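Local coordinates for alpha-n-acetylglucosaminidase family protein (PDB 4A41), which binds galactose as a family 32 carbohydrate-binding module of a bacterial family 89 glycoside hydrolase, probably helping to hold the enzyme on glycans, at residues Val41-Leu46 and Lys54-Trp59; Phe86-Arg91 and Ala152-Leu157; Arg114-Gly119 and Leu130-Thr135. One frame throughout, in Å; residues are numbered along the deposited sequence. Where two conformers were deposited one is given.

Contact 1 of 3, residues Val41-Leu46 and Lys54-Trp59. With CA (calcium ion), chain B; GAL (beta-D-galactopyranose), chain C.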
loop_
_atom_site.group_PDB
_atom_site.type_symbol
_atom_site.label_atom_id
_atom_site.label_comp_id
_atom_site.label_asym_id
_atom_site.label_seq_id
_atom_site.Cartn_x
_atom_site.Cartn_y
_atom_site.Cartn_z
ATOM N N VAL A 41 17.634 -4.171 -0.823
ATOM C CA VAL A 41 18.779 -4.164 0.086
ATOM C C VAL A 41 18.557 -5.191 1.216
ATOM O O VAL A 41 19.232 -5.135 2.251
ATOM C CB VAL A 41 19.044 -2.741 0.652
ATOM C CG1 VAL A 41 19.430 -1.773 -0.449
ATOM C CG2 VAL A 41 17.811 -2.188 1.420
ATOM N N GLY A 42 17.605 -6.106 0.999
ATOM C CA GLY A 42 17.330 -7.277 1.853
ATOM C C GLY A 42 15.843 -7.495 2.139
ATOM O O GLY A 42 15.175 -8.356 1.560
ATOM N N ASN A 43 15.324 -6.707 3.048
ATOM C CA ASN A 43 13.917 -6.821 3.409
ATOM C C ASN A 43 13.108 -5.621 2.961
ATOM O O ASN A 43 11.986 -5.413 3.404
ATOM C CB ASN A 43 13.811 -6.994 4.915
ATOM C CG ASN A 43 14.129 -8.393 5.347
ATOM O OD1 ASN A 43 13.988 -9.374 4.590
ATOM N ND2 ASN A 43 14.566 -8.504 6.597
ATOM N N GLU A 44 13.699 -4.834 2.078
ATOM C CA GLU A 44 13.083 -3.625 1.543
ATOM C C GLU A 44 13.882 -3.296 0.254
ATOM O O GLU A 44 14.987 -3.810 0.099
ATOM C CB GLU A 44 13.147 -2.461 2.582
ATOM C CG GLU A 44 14.533 -1.851 2.774
ATOM C CD GLU A 44 14.606 -0.837 3.912
ATOM O OE1 GLU A 44 13.867 -0.982 4.901
ATOM O OE2 GLU A 44 15.429 0.090 3.825
ATOM N N GLY A 45 13.377 -2.452 -0.647
ATOM C CA GLY A 45 12.100 -1.772 -0.492
ATOM C C GLY A 45 11.244 -1.888 -1.740
ATOM O O GLY A 45 10.406 -1.017 -1.978
ATOM N N LEU A 46 11.450 -2.954 -2.523
ATOM C CA LEU A 46 10.683 -3.143 -3.764
ATOM C C LEU A 46 9.187 -3.208 -3.488
ATOM O O LEU A 46 8.769 -3.785 -2.489
ATOM C CB LEU A 46 11.092 -4.427 -4.462
ATOM C CG LEU A 46 12.559 -4.449 -4.883
ATOM C CD1 LEU A 46 12.835 -5.804 -5.580
ATOM C CD2 LEU A 46 12.926 -3.276 -5.794
ATOM N N LYS A 54 4.870 -12.030 3.495
ATOM C CA LYS A 54 5.987 -12.048 4.445
ATOM C C LYS A 54 5.987 -10.750 5.230
ATOM O O LYS A 54 6.217 -9.673 4.667
ATOM C CB LYS A 54 7.330 -12.207 3.719
ATOM C CG LYS A 54 7.441 -13.559 3.029
ATOM C CD LYS A 54 8.716 -13.723 2.244
ATOM C CE LYS A 54 8.906 -15.193 1.792
ATOM N NZ LYS A 54 7.649 -15.876 1.340
ATOM N N GLU A 55 5.780 -10.856 6.531
ATOM C CA GLU A 55 5.650 -9.677 7.383
ATOM C C GLU A 55 6.986 -8.969 7.639
ATOM O O GLU A 55 7.004 -7.791 8.009
ATOM C CB GLU A 55 4.916 -10.014 8.687
ATOM C CG GLU A 55 3.542 -10.661 8.438
ATOM C CD GLU A 55 2.749 -10.896 9.705
ATOM O OE1 GLU A 55 3.226 -10.503 10.792
ATOM O OE2 GLU A 55 1.646 -11.479 9.608
ATOM N N ASN A 56 8.094 -9.681 7.383
ATOM C CA ASN A 56 9.443 -9.112 7.526
ATOM C C ASN A 56 9.959 -8.324 6.330
ATOM O O ASN A 56 10.970 -7.663 6.441
ATOM C CB ASN A 56 10.483 -10.191 7.898
ATOM C CG ASN A 56 10.627 -11.237 6.819
ATOM O OD1 ASN A 56 9.633 -11.725 6.306
ATOM N ND2 ASN A 56 11.866 -11.599 6.471
ATOM N N THR A 57 9.270 -8.400 5.190
ATOM C CA THR A 57 9.690 -7.673 3.985
ATOM C C THR A 57 8.713 -6.536 3.721
ATOM O O THR A 57 7.489 -6.684 3.895
ATOM C CB THR A 57 9.735 -8.566 2.747
ATOM O OG1 THR A 57 8.406 -8.990 2.399
ATOM C CG2 THR A 57 10.547 -9.824 2.993
ATOM N N ILE A 58 9.260 -5.408 3.272
ATOM C CA ILE A 58 8.434 -4.219 3.114
ATOM C C ILE A 58 8.715 -3.502 1.803
ATOM O O ILE A 58 9.847 -3.501 1.303
ATOM C CB ILE A 58 8.622 -3.224 4.321
ATOM C CG1 ILE A 58 10.004 -2.529 4.277
ATOM C CG2 ILE A 58 8.326 -3.954 5.665
ATOM C CD1 ILE A 58 10.301 -1.611 5.466
ATOM N N TRP A 59 7.669 -2.918 1.217
ATOM C CA TRP A 59 7.874 -1.815 0.263
ATOM C C TRP A 59 8.351 -0.624 1.073
ATOM O O TRP A 59 7.868 -0.407 2.200
ATOM C CB TRP A 59 6.554 -1.441 -0.406
ATOM C CG TRP A 59 6.578 -0.117 -1.112
ATOM C CD1 TRP A 59 7.386 0.245 -2.153
ATOM C CD2 TRP A 59 5.758 1.025 -0.824
ATOM N NE1 TRP A 59 7.127 1.548 -2.527
ATOM C CE2 TRP A 59 6.123 2.043 -1.741
ATOM C CE3 TRP A 59 4.727 1.282 0.112
ATOM C CZ2 TRP A 59 5.514 3.302 -1.742
ATOM C CZ3 TRP A 59 4.106 2.534 0.100
ATOM C CH2 TRP A 59 4.497 3.524 -0.834
HETATM CA CA CA B . 5.995 -8.303 2.799
HETATM C C1 GAL C . 16.742 2.982 8.306
HETATM C C2 GAL C . 15.587 2.001 8.226
HETATM C C3 GAL C . 15.224 1.830 6.745
HETATM C C4 GAL C . 14.950 3.192 6.120
HETATM C C5 GAL C . 16.161 4.106 6.335
HETATM C C6 GAL C . 15.942 5.493 5.734
HETATM O O1 GAL C . 17.014 3.199 9.663
HETATM O O2 GAL C . 15.918 0.755 8.835
HETATM O O3 GAL C . 14.112 0.947 6.673
HETATM O O4 GAL C . 13.779 3.768 6.736
HETATM O O5 GAL C . 16.339 4.214 7.734
HETATM O O6 GAL C . 17.125 6.289 5.809
#
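In the loops at the sugar-binding end of this F5/8 type C beta-sandwich, residues Asn43 to Gly45 lie beside Thr57 to Trp59, between the galactose pocket and the calcium site. A single backbone hydrogen bond joins them: Ile58 N donates to Asn43 O at 2.7 Å, with the donor tilted 25° from the carbonyl plane. The rest is mostly CA-H...O contact, the closest from Glu44 CA to Ile58 O at 3.2 Å. The peptide bond before Gly45 is cis.

On the calcium side, the type I turn from Lys54 to Thr57 brings Lys54 O together with both O and OG1 of Thr57 onto the ion; Phe49, Asp52, Ala155 and Glu156 complete the site. Thr57 OG1 sits between its own backbone N and carbonyl carbon (chi1 67°), which lets one residue grip the metal twice. Nearer the surface, Asn43 CB packs on Asn56 O, and the two side-chain amides are turned 72° apart.

Toward the sugar, Ile58 CG1 lies 3.6 Å from Glu44 CB, packing against the root of the acidic side chain. The chain runs extended beyond CG; Tyr63 OH bonds OE2, and Glu44 OE1 accepts the galactose O3 hydroxyl at 2.6 Å.

Contact 2 of 3, residues Phe86-Arg91 and Ala152-Leu157. With CA (calcium ion), chain B; GAL (beta-D-galactopyranose), chain C.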
loop_
_atom_site.group_PDB
_atom_site.type_symbol
_atom_site.label_atom_id
_atom_site.label_comp_id
_atom_site.label_asym_id
_atom_site.label_seq_id
_atom_site.Cartn_x
_atom_site.Cartn_y
_atom_site.Cartn_z
ATOM N N PHE A 86 -9.780 -3.124 2.870
ATOM C CA PHE A 86 -8.364 -3.022 2.559
ATOM C C PHE A 86 -7.594 -3.017 3.857
ATOM O O PHE A 86 -7.991 -2.318 4.788
ATOM C CB PHE A 86 -8.100 -1.722 1.780
ATOM C CG PHE A 86 -6.640 -1.502 1.433
ATOM C CD1 PHE A 86 -6.113 -1.984 0.230
ATOM C CD2 PHE A 86 -5.812 -0.745 2.280
ATOM C CE1 PHE A 86 -4.802 -1.756 -0.113
ATOM C CE2 PHE A 86 -4.468 -0.519 1.948
ATOM C CZ PHE A 86 -3.961 -1.026 0.762
ATOM N N THR A 87 -6.509 -3.787 3.954
ATOM C CA THR A 87 -5.724 -3.732 5.188
ATOM C C THR A 87 -4.290 -3.355 4.882
ATOM O O THR A 87 -3.737 -3.759 3.844
ATOM C CB THR A 87 -5.768 -5.057 5.992
ATOM O OG1 THR A 87 -5.201 -6.135 5.214
ATOM C CG2 THR A 87 -7.237 -5.393 6.408
ATOM N N TYR A 88 -3.727 -2.538 5.783
ATOM C CA TYR A 88 -2.354 -2.084 5.704
ATOM C C TYR A 88 -1.641 -2.585 6.946
ATOM O O TYR A 88 -2.012 -2.192 8.061
ATOM C CB TYR A 88 -2.340 -0.541 5.646
ATOM C CG TYR A 88 -1.020 0.114 5.985
ATOM C CD1 TYR A 88 0.088 -0.035 5.158
ATOM C CD2 TYR A 88 -0.887 0.867 7.147
ATOM C CE1 TYR A 88 1.311 0.584 5.471
ATOM C CE2 TYR A 88 0.349 1.472 7.476
ATOM C CZ TYR A 88 1.433 1.313 6.631
ATOM O OH TYR A 88 2.652 1.906 6.905
ATOM N N LEU A 89 -0.638 -3.450 6.752
ATOM C CA LEU A 89 0.211 -3.917 7.850
ATOM C C LEU A 89 1.548 -3.196 7.772
ATOM O O LEU A 89 2.297 -3.350 6.793
ATOM C CB LEU A 89 0.416 -5.441 7.804
ATOM C CG LEU A 89 1.295 -6.002 8.935
ATOM C CD1 LEU A 89 0.538 -5.897 10.272
ATOM C CD2 LEU A 89 1.687 -7.454 8.641
ATOM N N PRO A 90 1.861 -2.363 8.785
ATOM C CA PRO A 90 3.146 -1.687 8.822
ATOM C C PRO A 90 4.283 -2.663 9.049
ATOM O O PRO A 90 4.075 -3.810 9.497
ATOM C CB PRO A 90 3.052 -0.813 10.085
ATOM C CG PRO A 90 1.559 -0.585 10.280
ATOM C CD PRO A 90 0.954 -1.894 9.850
ATOM N N ARG A 91 5.485 -2.178 8.744
ATOM C CA ARG A 91 6.714 -2.873 9.128
ATOM C C ARG A 91 6.709 -3.194 10.642
ATOM O O ARG A 91 6.025 -2.519 11.430
ATOM C CB ARG A 91 7.912 -2.003 8.761
ATOM C CG ARG A 91 8.092 -0.785 9.669
ATOM C CD ARG A 91 9.182 0.149 9.176
ATOM N NE ARG A 91 10.474 -0.533 9.073
ATOM C CZ ARG A 91 11.527 -0.033 8.420
ATOM N NH1 ARG A 91 11.476 1.171 7.855
ATOM N NH2 ARG A 91 12.673 -0.720 8.388
ATOM N N ALA A 152 7.507 6.424 3.188
ATOM C CA ALA A 152 6.348 5.530 3.292
ATOM C C ALA A 152 6.805 4.105 3.152
ATOM O O ALA A 152 7.679 3.792 2.319
ATOM C CB ALA A 152 5.312 5.867 2.238
ATOM N N SER A 153 6.211 3.230 3.958
ATOM C CA SER A 153 6.538 1.807 3.861
ATOM C C SER A 153 5.324 0.953 4.174
ATOM O O SER A 153 4.351 1.441 4.746
ATOM C CB SER A 153 7.733 1.427 4.773
ATOM O OG SER A 153 7.436 1.694 6.137
ATOM N N ALA A 154 5.367 -0.318 3.762
ATOM C CA ALA A 154 4.255 -1.255 4.018
ATOM C C ALA A 154 4.764 -2.683 4.004
ATOM O O ALA A 154 5.432 -3.079 3.040
ATOM C CB ALA A 154 3.140 -1.089 2.944
ATOM N N ALA A 155 4.463 -3.437 5.064
ATOM C CA ALA A 155 4.896 -4.842 5.110
ATOM C C ALA A 155 3.984 -5.707 4.269
ATOM O O ALA A 155 4.464 -6.498 3.465
ATOM C CB ALA A 155 4.947 -5.363 6.549
ATOM N N GLU A 156 2.667 -5.548 4.448
ATOM C CA GLU A 156 1.689 -6.360 3.713
ATOM C C GLU A 156 0.444 -5.551 3.455
ATOM O O GLU A 156 -0.104 -4.939 4.366
ATOM C CB GLU A 156 1.295 -7.641 4.486
ATOM C CG GLU A 156 2.376 -8.704 4.541
ATOM C CD GLU A 156 2.657 -9.270 3.167
ATOM O OE1 GLU A 156 1.726 -9.798 2.534
ATOM O OE2 GLU A 156 3.815 -9.247 2.712
ATOM N N LEU A 157 -0.050 -5.637 2.223
ATOM C CA LEU A 157 -1.331 -5.042 1.826
ATOM C C LEU A 157 -2.249 -6.135 1.366
ATOM O O LEU A 157 -1.852 -6.998 0.582
ATOM C CB LEU A 157 -1.087 -4.068 0.655
ATOM C CG LEU A 157 -0.119 -2.927 0.965
ATOM C CD1 LEU A 157 0.105 -2.063 -0.304
ATOM C CD2 LEU A 157 -0.600 -2.048 2.145
HETATM CA CA CA B . 5.995 -8.303 2.799
HETATM C C1 GAL C . 16.742 2.982 8.306
HETATM C C2 GAL C . 15.587 2.001 8.226
HETATM C C3 GAL C . 15.224 1.830 6.745
HETATM C C4 GAL C . 14.950 3.192 6.120
HETATM C C5 GAL C . 16.161 4.106 6.335
HETATM C C6 GAL C . 15.942 5.493 5.734
HETATM O O1 GAL C . 17.014 3.199 9.663
HETATM O O2 GAL C . 15.918 0.755 8.835
HETATM O O3 GAL C . 14.112 0.947 6.673
HETATM O O4 GAL C . 13.779 3.768 6.736
HETATM O O5 GAL C . 16.339 4.214 7.734
HETATM O O6 GAL C . 17.125 6.289 5.809
HETATM O O HOH W 1 -2.431 -6.517 5.222
HETATM O O HOH W 2 5.400 0.410 7.695
#
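Tyr88 is turned edge-on to the strand it faces in this antiparallel pairing of the beta-sandwich, where a classic beta bulge sets Ala155 and Glu156 together against Leu89. With CG anti to the backbone N (chi1 162°), the phenol ring reaches along residues 153-157, and its rim meets in turn Leu157 CD2, Ala154 CB and the carbonyl of Ser153. The methyl of Ala154 comes to 3.5 Å from Tyr88 CE1. At the far end Tyr88 OH donates to Ser153 O at 2.8 Å, which fixes the ring's reach, while Pro90 N lies over one ring face. Leu157 CD2 is shared: it also touches Phe86 CZ, and both of these side chains pack on Leu142 of the other sheet.

Leu89 and Glu156 point to the other face, their side chains crossing obliquely with the CB atoms 4.1 Å apart. Their backbones form the hydrogen-bonded pair, and Leu89 O accepts two N-H groups, from Ala155 N nearly head-on and from Glu156 N on a lone pair. Both residues of the bulge bind the calcium ion, through Ala155 O and Glu156 OE2, Glu156 doubling back at chi2 (-66°) to reach it, while its OE1 is held by Gln27.

Beyond the strand, Arg91 CD passes Ser153 OG at 3.8 Å; that hydroxyl hydrogen-bonds Asn96 O, and a water bridges it to Arg91 N. The guanidinium then meets the sugar edge-on, as a fork: NH1 at 2.9 Å and NH2 at 2.8 Å both donate to galactose O3.

Contact 3 of 3, residues Arg114-Gly119 and Leu130-Thr135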
loop_
_atom_site.group_PDB
_atom_site.type_symbol
_atom_site.label_atom_id
_atom_site.label_comp_id
_atom_site.label_asym_id
_atom_site.label_seq_id
_atom_site.Cartn_x
_atom_site.Cartn_y
_atom_site.Cartn_z
ATOM N N ARG A 114 -10.044 7.062 -8.774
ATOM C CA ARG A 114 -11.043 7.789 -8.006
ATOM C C ARG A 114 -10.855 7.487 -6.525
ATOM O O ARG A 114 -10.511 6.343 -6.164
ATOM C CB ARG A 114 -12.470 7.445 -8.476
ATOM C CG ARG A 114 -12.945 6.017 -8.208
ATOM C CD ARG A 114 -14.318 5.716 -8.846
ATOM N NE ARG A 114 -14.784 4.358 -8.504
ATOM C CZ ARG A 114 -14.628 3.280 -9.276
ATOM N NH1 ARG A 114 -13.999 3.359 -10.451
ATOM N NH2 ARG A 114 -15.082 2.111 -8.866
ATOM N N LYS A 115 -11.000 8.517 -5.698
ATOM C CA LYS A 115 -10.816 8.390 -4.266
ATOM C C LYS A 115 -12.005 7.716 -3.608
ATOM O O LYS A 115 -13.169 8.133 -3.781
ATOM C CB LYS A 115 -10.520 9.751 -3.634
ATOM C CG LYS A 115 -10.310 9.723 -2.123
ATOM C CD LYS A 115 -9.882 11.108 -1.555
ATOM C CE LYS A 115 -10.982 12.143 -1.757
ATOM N NZ LYS A 115 -10.455 13.492 -1.343
ATOM N N ILE A 116 -11.720 6.686 -2.816
ATOM C CA ILE A 116 -12.759 6.032 -2.009
ATOM C C ILE A 116 -12.624 6.109 -0.478
ATOM O O ILE A 116 -13.580 5.808 0.250
ATOM C CB ILE A 116 -12.986 4.545 -2.452
ATOM C CG1 ILE A 116 -11.742 3.678 -2.170
ATOM C CG2 ILE A 116 -13.391 4.523 -3.920
ATOM C CD1 ILE A 116 -12.031 2.137 -2.235
ATOM N N SER A 117 -11.447 6.512 -0.001
ATOM C CA SER A 117 -11.184 6.618 1.435
ATOM C C SER A 117 -10.047 7.589 1.690
ATOM O O SER A 117 -9.156 7.750 0.853
ATOM C CB SER A 117 -10.816 5.247 2.036
ATOM O OG SER A 117 -10.865 5.284 3.448
ATOM N N GLU A 118 -10.084 8.217 2.861
ATOM C CA GLU A 118 -9.006 9.111 3.297
ATOM C C GLU A 118 -9.094 9.277 4.799
ATOM O O GLU A 118 -10.165 9.160 5.394
ATOM C CB GLU A 118 -9.078 10.476 2.587
ATOM C CG GLU A 118 -10.292 11.294 2.984
ATOM C CD GLU A 118 -10.495 12.493 2.096
ATOM O OE1 GLU A 118 -9.522 13.198 1.762
ATOM O OE2 GLU A 118 -11.661 12.746 1.726
ATOM N N GLY A 119 -7.951 9.540 5.411
ATOM C CA GLY A 119 -7.911 9.731 6.848
ATOM C C GLY A 119 -6.514 9.681 7.434
ATOM O O GLY A 119 -5.493 9.789 6.733
ATOM N N LEU A 130 -9.386 -0.604 6.491
ATOM C CA LEU A 130 -10.383 0.282 5.848
ATOM C C LEU A 130 -11.534 -0.555 5.371
ATOM O O LEU A 130 -11.348 -1.604 4.767
ATOM C CB LEU A 130 -9.784 1.051 4.670
ATOM C CG LEU A 130 -8.531 1.888 4.982
ATOM C CD1 LEU A 130 -7.909 2.419 3.713
ATOM C CD2 LEU A 130 -8.876 3.018 5.947
ATOM N N LYS A 131 -12.750 -0.088 5.661
ATOM C CA LYS A 131 -13.972 -0.748 5.167
ATOM C C LYS A 131 -14.779 0.311 4.473
ATOM O O LYS A 131 -14.947 1.412 4.999
ATOM C CB LYS A 131 -14.781 -1.320 6.323
ATOM C CG LYS A 131 -14.037 -2.424 7.027
ATOM C CD LYS A 131 -14.712 -2.756 8.335
ATOM C CE LYS A 131 -14.116 -4.038 8.887
ATOM N NZ LYS A 131 -14.937 -4.555 10.029
ATOM N N PHE A 132 -15.266 0.010 3.282
ATOM C CA PHE A 132 -15.899 1.061 2.479
ATOM C C PHE A 132 -17.012 0.479 1.615
ATOM O O PHE A 132 -17.091 -0.726 1.441
ATOM C CB PHE A 132 -14.845 1.761 1.588
ATOM C CG PHE A 132 -13.806 0.815 1.042
ATOM C CD1 PHE A 132 -14.081 0.006 -0.067
ATOM C CD2 PHE A 132 -12.565 0.710 1.671
ATOM C CE1 PHE A 132 -13.126 -0.897 -0.547
ATOM C CE2 PHE A 132 -11.602 -0.193 1.204
ATOM C CZ PHE A 132 -11.863 -0.985 0.100
ATOM N N ASN A 133 -17.862 1.366 1.086
ATOM C CA ASN A 133 -18.889 1.006 0.094
ATOM C C ASN A 133 -18.333 0.059 -0.965
ATOM O O ASN A 133 -17.288 0.337 -1.567
ATOM C CB ASN A 133 -19.327 2.271 -0.648
ATOM C CG ASN A 133 -20.060 3.257 0.243
ATOM O OD1 ASN A 133 -20.600 2.891 1.305
ATOM N ND2 ASN A 133 -20.113 4.509 -0.198
ATOM N N SER A 134 -19.052 -1.019 -1.238
ATOM C CA SER A 134 -18.631 -1.931 -2.298
ATOM C C SER A 134 -18.391 -1.164 -3.601
ATOM O O SER A 134 -19.218 -0.337 -4.020
ATOM C CB SER A 134 -19.695 -2.995 -2.515
ATOM O OG SER A 134 -19.305 -3.888 -3.549
ATOM N N THR A 135 -17.255 -1.421 -4.254
ATOM C CA THR A 135 -16.992 -0.720 -5.508
ATOM C C THR A 135 -16.159 -1.603 -6.422
ATOM O O THR A 135 -15.394 -2.431 -5.939
ATOM C CB THR A 135 -16.333 0.664 -5.219
ATOM O OG1 THR A 135 -16.555 1.570 -6.307
ATOM C CG2 THR A 135 -14.841 0.534 -4.911
HETATM O O HOH W 3 -12.694 3.625 4.378
#
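Ile116 and Phe132 meet where strand 113-120, at the edge of the five-stranded sheet, faces strand 128-137, at the edge of the four-stranded one, so the contact closes one flank of the beta-sandwich. The strand segments run at 155° to each other with axes 7.6 Å apart, and it is side chains that bridge the gap. Ile116 and Ser117 form a classic beta bulge opposite Leu104, and both direct their side chains toward residues 130-135.

From CB, which points across the gap, Ile116 sends CG1 into the space between its own backbone N and carbonyl carbon (chi1 66°). CG2 stays back beside the backbone N, and the touching falls to CD1. That methyl stands over the centre of the Phe132 ring, 3.7 Å from the centroid and 14° off the normal, a CH-pi contact. It also lies 4.2 Å from Thr135 CG2.

Polar groups lie to both ends of this methyl-on-ring pair. Arg114, extended from CG to NE, comes to Thr135 from the opposite direction and donates NH2 to OG1 at 3.0 Å, nearly straight and in the guanidinium plane; NH2 also bonds Lys136 O, and NH1 pairs with Glu108. Toward the other end, Ser117 OG, in one of its two conformers, rests against the methyls of Leu130 and shares with Lys131 O a water that sits at the edge of the Phe132 ring. The sheets are thus joined here by one methyl-ring contact and directional bonds at its margins, the mixed chemistry of a sandwich edge partly open to solvent.

Overall arrangement
Contacts 1 and 2 are buried and contact 3 is a surface contact. The first two share the calcium ion and the galactose: each supplies ligands to the metal and hydrogen-bonds sugar O3, and they join directly through Trp59 N to Ala154 O. Contact 3 lies about 26 Å from contact 1, centre to centre, on the opposite side of the chain's centre, yet Phe86 O to Leu130 N ties it to contact 2 within one sheet. Chemistry follows place: loop against loop around bound groups in contact 1, backbone pairing with a bulge in contact 2, and in contact 3 chiefly side chains, with no direct backbone pairing between the two segments.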